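Side-chain contacts in D-glyceraldehyde dehydrogenase (NADP(+)) (Thermoplasma acidophilum, PDB 5IZD), which oxidises D-glyceraldehyde to (R)-glycerate with NADP(+) in the non-phosphorylated Entner-Doudoroff pathway, working as a homotetramer built as a dimer of dimers: residues Leu266-Trp271 with Tyr412-Asp417; Ala272-Ala277 with Glu303-Leu308. All blocks are in the same frame, centred on the assembly; numbering follows the deposited sequence.

Contact 1 of 2, residues Leu266-Trp271 with Tyr412-Asp417; sequences LKTLLW and YLFTKD
Thr268 and Phe414, with Trp271 and Tyr412 further along, join helix 262-274 to strand 410-414 in the parallel core of the aldehyde dehydrogenase catalytic domain. Strand 252-256, this helix and strand 284-290 form a beta-alpha-beta crossover, and strand 410-414 lies on the other side of strand 252-256. Helix and strand run nearly antiparallel: the axes of the segments 266-271 and 412-414 approach to 10.3 Å at 165°.

The van der Waals contacts come in two clusters. Phe414 presents the far end of its ring: CZ lies 3.4 Å from Thr268 CB, and Thr268 CG2 is 3.7 Å from the same CZ. With OG1 beside the backbone N (chi1 -51°) and CG2 anti to it, both branches of Thr268 reach Phe414 CZ. An alanine in place of Phe414 would probably open a gap beside Thr268 CB, CG2 and OG1. The second cluster sets the side chains of Trp271 and Tyr412 about at right angles. Trp271 CZ3 is 4.1 Å from Tyr412 CZ, and Tyr412 OH comes in at the indole edge, in its plane, 3.4 Å from CZ3. Leu482 and Ile484 of the second subunit pack on Thr268 and Trp271.

Both hydroxyls find their hydrogen bonds outside the two segments. Thr268 OG1, though 3.1 Å from Phe414 CZ, bonds to Asn264 O one helical turn back, while Tyr412 OH bonds to Ile282 O.

The two hydroxyls thus find backbone carbonyls and can be buried among carbons, and Tyr412 ties the strand to the residue following Cys281, the catalytic cysteine by similarity.

Contact 2 of 2, residues Ala272-Ala277 with Glu303-Leu308; sequences AKYWNA and ELSRKL
Two neighbouring helices of the alpha/beta catalytic domain, 262-274 and 294-305, close against each other at their C-terminal ends through Tyr274, Ser305 and Leu308. Strand 284-290 connects them along the chain. Tyr274 lies at the C-terminal end of its helix, and Ser305 begins a type I beta turn that ends at Leu308, so one aromatic ring meets both ends of that turn. CG of Tyr274 stands anti to the carbonyl carbon (chi1 -54°), which carries the ring across to these two residues.

The polar half of the contact is a single bond. Tyr274 OH donates to Ser305 OG at 2.7 Å, the acceptor lying off the edge of the phenol and near its plane. Ser305 OG in turn bonds to Phe301 O, one turn earlier in its own helix, so the serine relays the bond from the tyrosine to a backbone carbonyl.

Nearer the root of the ring, the Leu308 side chain crosses that of Tyr274 at about a right angle and lays its CD1 methyl along the CG-CD2-CE2 side. Met318, Pro365 and Ile367 also pack on Tyr274, which is buried. One face of the ring carries Lys273 CG, 3.4 Å above the plane and displaced toward the rim. Closest of the carbon contacts between the segments is Leu308 CD1, 3.3 Å from Tyr274 CD2.

Contacts 1 and 2 use successive portions of helix 262-274, and their centres are 14 Å apart. Contact 2 is nested within the chain loop closed by contact 1. Direct packing joins them: Leu270 CD1 lies 4.0 Å from Leu304 CB, and Tyr412 CZ is 4.1 Å from Ala272 CB. Trp271 and Trp275 bring their rings together along the shared helix, planes at about 35°. Both contacts lie within about 11 Å of residues assigned by similarity to the active site or the cofactor: the side chain of Trp271 is about 11 Å from that of Asn149, the transition-state stabiliser, and the side chain of Tyr274 about 10 Å from that of Ile382, an NADP(+)-binding position. Phe492 of the second subunit packs on both Leu270 and Leu304.

Contact 1 of 2, residues Leu266-Trp271 with Tyr412-Asp417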
ATOM      1  N   LEU A 266       9.309   0.563  37.054  1.00 33.44           N
ATOM      2  CA  LEU A 266       8.705  -0.285  38.094  1.00 33.51           C
ATOM      3  C   LEU A 266       7.212  -0.542  37.888  1.00 33.22           C
ATOM      4  O   LEU A 266       6.770  -1.653  38.046  1.00 32.73           O
ATOM      5  CB  LEU A 266       8.960   0.265  39.499  1.00 34.15           C
ATOM      6  CG  LEU A 266      10.404   0.112  39.931  1.00 34.59           C
ATOM      7  CD1 LEU A 266      10.772   1.052  41.091  1.00 35.36           C
ATOM      8  CD2 LEU A 266      10.677  -1.342  40.267  1.00 34.36           C
ATOM      9  N   LYS A 267       6.455   0.493  37.540  1.00 33.51           N
ATOM     10  CA  LYS A 267       5.046   0.328  37.251  1.00 33.41           C
ATOM     11  C   LYS A 267       4.836  -0.635  36.095  1.00 32.38           C
ATOM     12  O   LYS A 267       3.986  -1.545  36.172  1.00 31.80           O
ATOM     13  CB  LYS A 267       4.422   1.636  36.841  1.00 34.39           C
ATOM     14  CG  LYS A 267       4.045   2.535  37.985  1.00 35.76           C
ATOM     15  CD  LYS A 267       3.404   3.802  37.402  1.00 36.70           C
ATOM     16  CE  LYS A 267       3.044   4.772  38.503  1.00 38.01           C
ATOM     17  NZ  LYS A 267       2.688   6.087  37.909  1.00 39.10           N
ATOM     18  N   THR A 268       5.588  -0.412  35.014  1.00 31.59           N
ATOM     19  CA  THR A 268       5.518  -1.271  33.849  1.00 30.77           C
ATOM     20  C   THR A 268       5.964  -2.722  34.161  1.00 30.55           C
ATOM     21  O   THR A 268       5.384  -3.668  33.614  1.00 29.99           O
ATOM     22  CB  THR A 268       6.349  -0.718  32.681  1.00 30.53           C
ATOM     23  OG1 THR A 268       5.995   0.662  32.440  1.00 30.64           O
ATOM     24  CG2 THR A 268       6.172  -1.567  31.437  1.00 29.86           C
ATOM     25  N   LEU A 269       7.005  -2.882  34.978  1.00 30.85           N
ATOM     26  CA  LEU A 269       7.472  -4.219  35.338  1.00 30.85           C
ATOM     27  C   LEU A 269       6.437  -4.966  36.184  1.00 30.89           C
ATOM     28  O   LEU A 269       6.241  -6.164  36.001  1.00 30.64           O
ATOM     29  CB  LEU A 269       8.789  -4.176  36.110  1.00 31.22           C
ATOM     30  CG  LEU A 269       9.380  -5.536  36.468  1.00 31.19           C
ATOM     31  CD1 LEU A 269       9.666  -6.353  35.212  1.00 30.80           C
ATOM     32  CD2 LEU A 269      10.661  -5.301  37.268  1.00 31.80           C
ATOM     33  N   LEU A 270       5.772  -4.261  37.091  1.00 31.30           N
ATOM     34  CA  LEU A 270       4.677  -4.898  37.850  1.00 31.46           C
ATOM     35  C   LEU A 270       3.628  -5.447  36.897  1.00 30.73           C
ATOM     36  O   LEU A 270       3.153  -6.588  37.064  1.00 30.43           O
ATOM     37  CB  LEU A 270       4.044  -3.922  38.830  1.00 32.19           C
ATOM     38  CG  LEU A 270       4.805  -3.627  40.126  1.00 32.98           C
ATOM     39  CD1 LEU A 270       4.118  -2.459  40.857  1.00 33.59           C
ATOM     40  CD2 LEU A 270       4.833  -4.858  41.027  1.00 33.05           C
ATOM     41  N   TRP A 271       3.246  -4.619  35.932  1.00 30.21           N
ATOM     42  CA  TRP A 271       2.335  -5.044  34.871  1.00 29.61           C
ATOM     43  C   TRP A 271       2.899  -6.243  34.063  1.00 29.09           C
ATOM     44  O   TRP A 271       2.264  -7.322  33.985  1.00 28.62           O
ATOM     45  CB  TRP A 271       1.971  -3.899  33.917  1.00 29.48           C
ATOM     46  CG  TRP A 271       1.075  -4.411  32.858  1.00 29.05           C
ATOM     47  CD1 TRP A 271      -0.295  -4.528  32.921  1.00 29.04           C
ATOM     48  CD2 TRP A 271       1.463  -4.930  31.583  1.00 28.62           C
ATOM     49  NE1 TRP A 271      -0.766  -5.108  31.777  1.00 28.62           N
ATOM     50  CE2 TRP A 271       0.295  -5.390  30.952  1.00 28.41           C
ATOM     51  CE3 TRP A 271       2.693  -5.103  30.934  1.00 28.45           C
ATOM     52  CZ2 TRP A 271       0.319  -5.970  29.700  1.00 28.02           C
ATOM     53  CZ3 TRP A 271       2.708  -5.720  29.675  1.00 28.03           C
ATOM     54  CH2 TRP A 271       1.535  -6.128  29.086  1.00 27.81           C
ATOM     55  N   TYR A 412      11.070  -4.969  26.238  1.00 27.51           N
ATOM     56  CA  TYR A 412      10.783  -3.720  26.955  1.00 27.79           C
ATOM     57  C   TYR A 412      12.074  -2.977  27.204  1.00 28.37           C
ATOM     58  O   TYR A 412      13.075  -3.591  27.583  1.00 28.56           O
ATOM     59  CB  TYR A 412      10.068  -3.956  28.309  1.00 27.88           C
ATOM     60  CG  TYR A 412       8.760  -4.714  28.164  1.00 27.41           C
ATOM     61  CD1 TYR A 412       8.754  -6.079  28.141  1.00 27.16           C
ATOM     62  CD2 TYR A 412       7.545  -4.050  28.064  1.00 27.31           C
ATOM     63  CE1 TYR A 412       7.563  -6.804  28.012  1.00 26.81           C
ATOM     64  CE2 TYR A 412       6.326  -4.767  27.893  1.00 26.96           C
ATOM     65  CZ  TYR A 412       6.345  -6.138  27.854  1.00 26.66           C
ATOM     66  OH  TYR A 412       5.207  -6.866  27.631  1.00 26.26           O
ATOM     67  N   LEU A 413      12.041  -1.666  27.040  1.00 28.67           N
ATOM     68  CA  LEU A 413      13.246  -0.838  27.230  1.00 29.43           C
ATOM     69  C   LEU A 413      12.872   0.468  27.924  1.00 30.00           C
ATOM     70  O   LEU A 413      11.991   1.153  27.423  1.00 30.10           O
ATOM     71  CB  LEU A 413      13.833  -0.514  25.847  1.00 29.26           C
ATOM     72  CG  LEU A 413      15.003   0.482  25.786  1.00 29.89           C
ATOM     73  CD1 LEU A 413      16.210  -0.029  26.547  1.00 30.32           C
ATOM     74  CD2 LEU A 413      15.334   0.764  24.318  1.00 29.71           C
ATOM     75  N   PHE A 414      13.555   0.847  28.993  1.00 30.69           N
ATOM     76  CA  PHE A 414      13.352   2.125  29.626  1.00 31.34           C
ATOM     77  C   PHE A 414      14.632   2.927  29.573  1.00 32.34           C
ATOM     78  O   PHE A 414      15.648   2.507  30.110  1.00 32.82           O
ATOM     79  CB  PHE A 414      12.860   1.960  31.066  1.00 31.50           C
ATOM     80  CG  PHE A 414      11.388   1.651  31.128  1.00 30.90           C
ATOM     81  CD1 PHE A 414      10.925   0.409  30.755  1.00 30.24           C
ATOM     82  CD2 PHE A 414      10.471   2.651  31.424  1.00 31.08           C
ATOM     83  CE1 PHE A 414       9.556   0.147  30.703  1.00 29.86           C
ATOM     84  CE2 PHE A 414       9.109   2.403  31.392  1.00 30.63           C
ATOM     85  CZ  PHE A 414       8.657   1.158  31.003  1.00 30.07           C
ATOM     86  N   THR A 415      14.578   4.077  28.920  1.00 32.84           N
ATOM     87  CA  THR A 415      15.716   4.946  28.775  1.00 33.86           C
ATOM     88  C   THR A 415      15.223   6.279  28.252  1.00 34.39           C
ATOM     89  O   THR A 415      14.153   6.320  27.655  1.00 34.04           O
ATOM     90  CB  THR A 415      16.718   4.410  27.694  1.00 33.76           C
ATOM     91  OG1 THR A 415      17.901   5.211  27.662  1.00 34.50           O
ATOM     92  CG2 THR A 415      16.126   4.417  26.298  1.00 33.25           C
ATOM     93  N   LYS A 416      16.040   7.322  28.412  1.00 35.48           N
ATOM     94  CA  LYS A 416      15.769   8.659  27.892  1.00 36.07           C
ATOM     95  C   LYS A 416      16.747   8.956  26.754  1.00 36.61           C
ATOM     96  O   LYS A 416      16.704  10.048  26.180  1.00 37.43           O
ATOM     97  CB  LYS A 416      15.872   9.706  29.012  1.00 36.75           C
ATOM     98  N   ASP A 417      17.624   8.021  26.382  1.00 36.60           N
ATOM     99  CA  ASP A 417      18.654   8.343  25.365  1.00 37.13           C
ATOM    100  C   ASP A 417      18.113   8.031  23.972  1.00 36.52           C
ATOM    101  O   ASP A 417      17.831   6.861  23.671  1.00 36.04           O
ATOM    102  CB  ASP A 417      19.925   7.571  25.629  1.00 37.47           C
ATOM    103  CG  ASP A 417      21.061   7.899  24.663  1.00 37.95           C
ATOM    104  OD1 ASP A 417      20.893   8.399  23.526  1.00 37.79           O
ATOM    105  OD2 ASP A 417      22.166   7.594  25.089  1.00 38.68           O
TER

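Contact 2 of 2, residues Ala272-Ala277 with Glu303-Leu308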
ATOM      1  N   ALA A 272       4.127  -6.101  33.573  1.00 28.76           N
ATOM      2  CA  ALA A 272       4.670  -7.080  32.654  1.00 28.42           C
ATOM      3  C   ALA A 272       4.928  -8.441  33.280  1.00 28.53           C
ATOM      4  O   ALA A 272       4.794  -9.459  32.607  1.00 28.14           O
ATOM      5  CB  ALA A 272       5.936  -6.524  31.941  1.00 28.43           C
ATOM      6  N   LYS A 273       5.255  -8.475  34.577  1.00 29.07           N
ATOM      7  CA  LYS A 273       5.437  -9.726  35.256  1.00 29.31           C
ATOM      8  C   LYS A 273       4.132 -10.331  35.786  1.00 29.48           C
ATOM      9  O   LYS A 273       3.935 -11.534  35.717  1.00 29.47           O
ATOM     10  CB  LYS A 273       6.359  -9.578  36.448  1.00 29.76           C
ATOM     11  CG  LYS A 273       6.771 -10.901  37.089  1.00 29.94           C
ATOM     12  CD  LYS A 273       7.571 -11.803  36.166  1.00 29.70           C
ATOM     13  CE  LYS A 273       6.748 -12.865  35.492  1.00 29.36           C
ATOM     14  NZ  LYS A 273       7.552 -13.671  34.553  1.00 29.19           N
ATOM     15  N   TYR A 274       3.286  -9.517  36.396  1.00 29.88           N
ATOM     16  CA  TYR A 274       2.195 -10.060  37.207  1.00 30.21           C
ATOM     17  C   TYR A 274       0.857 -10.032  36.573  1.00 30.03           C
ATOM     18  O   TYR A 274      -0.039 -10.702  37.073  1.00 30.22           O
ATOM     19  CB  TYR A 274       2.145  -9.423  38.622  1.00 30.74           C
ATOM     20  CG  TYR A 274       3.445  -9.541  39.314  1.00 31.06           C
ATOM     21  CD1 TYR A 274       4.050 -10.792  39.471  1.00 31.16           C
ATOM     22  CD2 TYR A 274       4.112  -8.418  39.796  1.00 31.35           C
ATOM     23  CE1 TYR A 274       5.273 -10.921  40.116  1.00 31.55           C
ATOM     24  CE2 TYR A 274       5.310  -8.533  40.447  1.00 31.71           C
ATOM     25  CZ  TYR A 274       5.916  -9.765  40.597  1.00 31.84           C
ATOM     26  OH  TYR A 274       7.161  -9.891  41.238  1.00 32.28           O
ATOM     27  N   TRP A 275       0.689  -9.311  35.484  1.00 29.87           N
ATOM     28  CA  TRP A 275      -0.573  -9.333  34.757  1.00 30.06           C
ATOM     29  C   TRP A 275      -0.824 -10.751  34.329  1.00 29.53           C
ATOM     30  O   TRP A 275       0.089 -11.426  33.871  1.00 28.94           O
ATOM     31  CB  TRP A 275      -0.498  -8.426  33.580  1.00 30.13           C
ATOM     32  CG  TRP A 275      -1.733  -8.144  32.768  1.00 30.66           C
ATOM     33  CD1 TRP A 275      -2.900  -7.519  33.183  1.00 31.28           C
ATOM     34  CD2 TRP A 275      -1.899  -8.395  31.372  1.00 30.54           C
ATOM     35  NE1 TRP A 275      -3.753  -7.352  32.111  1.00 31.31           N
ATOM     36  CE2 TRP A 275      -3.155  -7.859  30.988  1.00 30.72           C
ATOM     37  CE3 TRP A 275      -1.093  -8.984  30.393  1.00 30.41           C
ATOM     38  CZ2 TRP A 275      -3.614  -7.905  29.675  1.00 30.45           C
ATOM     39  CZ3 TRP A 275      -1.563  -9.022  29.047  1.00 29.99           C
ATOM     40  CH2 TRP A 275      -2.805  -8.494  28.721  1.00 30.10           C
ATOM     41  N   ASN A 276      -2.024 -11.231  34.669  1.00 29.66           N
ATOM     42  CA  ASN A 276      -2.430 -12.613  34.409  1.00 29.53           C
ATOM     43  C   ASN A 276      -1.466 -13.615  35.038  1.00 29.44           C
ATOM     44  O   ASN A 276      -1.235 -14.696  34.501  1.00 29.05           O
ATOM     45  CB  ASN A 276      -2.555 -12.873  32.891  1.00 29.35           C
ATOM     46  CG  ASN A 276      -3.548 -13.991  32.582  1.00 29.69           C
ATOM     47  OD1 ASN A 276      -4.435 -14.273  33.386  1.00 30.07           O
ATOM     48  ND2 ASN A 276      -3.370 -14.667  31.449  1.00 29.44           N
ATOM     49  N   ALA A 277      -0.916 -13.253  36.204  1.00 29.73           N
ATOM     50  CA  ALA A 277       0.059 -14.089  36.900  1.00 30.03           C
ATOM     51  C   ALA A 277       1.294 -14.527  36.031  1.00 29.84           C
ATOM     52  O   ALA A 277       1.853 -15.614  36.254  1.00 29.89           O
ATOM     53  CB  ALA A 277      -0.627 -15.310  37.484  1.00 30.32           C
ATOM     54  N   GLU A 303       9.880  -4.779  47.205  1.00 38.04           N
ATOM     55  CA  GLU A 303       8.923  -4.071  48.097  1.00 38.64           C
ATOM     56  C   GLU A 303       7.549  -3.935  47.454  1.00 38.26           C
ATOM     57  O   GLU A 303       6.544  -4.222  48.098  1.00 38.09           O
ATOM     58  CB  GLU A 303       9.451  -2.699  48.539  1.00 39.35           C
ATOM     59  CG  GLU A 303       8.581  -1.923  49.510  0.50 39.88           C
ATOM     60  CD  GLU A 303       8.397  -2.605  50.854  0.50 40.44           C
ATOM     61  OE1 GLU A 303       7.399  -2.285  51.520  0.50 40.85           O
ATOM     62  OE2 GLU A 303       9.228  -3.455  51.258  0.50 40.55           O
ATOM     63  N   LEU A 304       7.492  -3.599  46.166  1.00 37.87           N
ATOM     64  CA  LEU A 304       6.199  -3.512  45.504  1.00 37.68           C
ATOM     65  C   LEU A 304       5.500  -4.878  45.314  1.00 37.63           C
ATOM     66  O   LEU A 304       4.246  -5.004  45.471  1.00 37.55           O
ATOM     67  CB  LEU A 304       6.349  -2.813  44.172  1.00 37.22           C
ATOM     68  CG  LEU A 304       6.627  -1.325  44.323  1.00 37.66           C
ATOM     69  CD1 LEU A 304       7.372  -0.871  43.095  1.00 37.35           C
ATOM     70  CD2 LEU A 304       5.321  -0.567  44.474  1.00 37.76           C
ATOM     71  N   SER A 305       6.327  -5.877  44.977  1.00 37.70           N
ATOM     72  CA  SER A 305       5.886  -7.245  44.727  1.00 37.71           C
ATOM     73  C   SER A 305       5.207  -7.864  45.975  1.00 39.02           C
ATOM     74  O   SER A 305       4.274  -8.606  45.832  1.00 37.79           O
ATOM     75  CB  SER A 305       7.047  -8.131  44.234  1.00 37.30           C
ATOM     76  OG  SER A 305       7.450  -7.796  42.892  1.00 36.80           O
ATOM     77  N   ARG A 306       5.683  -7.510  47.166  1.00 41.25           N
ATOM     78  CA  ARG A 306       5.110  -8.035  48.438  1.00 43.07           C
ATOM     79  C   ARG A 306       3.712  -7.532  48.737  1.00 43.13           C
ATOM     80  O   ARG A 306       3.028  -8.125  49.587  1.00 44.01           O
ATOM     81  CB  ARG A 306       5.873  -7.526  49.643  1.00 45.42           C
ATOM     82  CG  ARG A 306       7.325  -7.852  49.725  1.00 47.41           C
ATOM     83  CD  ARG A 306       7.931  -7.064  50.871  1.00 49.56           C
ATOM     84  NE  ARG A 306       7.963  -7.935  52.037  1.00 51.33           N
ATOM     85  CZ  ARG A 306       9.066  -8.473  52.555  1.00 53.46           C
ATOM     86  NH1 ARG A 306       8.942  -9.273  53.611  1.00 54.20           N
ATOM     87  NH2 ARG A 306      10.295  -8.206  52.036  1.00 54.40           N
ATOM     88  N   LYS A 307       3.378  -6.360  48.192  1.00 42.81           N
ATOM     89  CA  LYS A 307       2.113  -5.686  48.410  1.00 43.00           C
ATOM     90  C   LYS A 307       0.958  -6.292  47.631  1.00 43.16           C
ATOM     91  O   LYS A 307      -0.191  -5.934  47.911  1.00 43.50           O
ATOM     92  CB  LYS A 307       2.222  -4.205  48.039  1.00 43.35           C
ATOM     93  N   LEU A 308       1.232  -7.199  46.673  1.00 43.00           N
ATOM     94  CA  LEU A 308       0.194  -7.722  45.759  1.00 42.53           C
ATOM     95  C   LEU A 308      -0.585  -8.759  46.513  1.00 42.55           C
ATOM     96  O   LEU A 308       0.028  -9.625  47.144  1.00 42.19           O
ATOM     97  CB  LEU A 308       0.794  -8.314  44.465  1.00 42.09           C
ATOM     98  CG  LEU A 308       1.523  -7.262  43.581  1.00 42.43           C
ATOM     99  CD1 LEU A 308       2.358  -7.923  42.495  1.00 41.86           C
ATOM    100  CD2 LEU A 308       0.593  -6.236  42.927  1.00 42.43           C
TER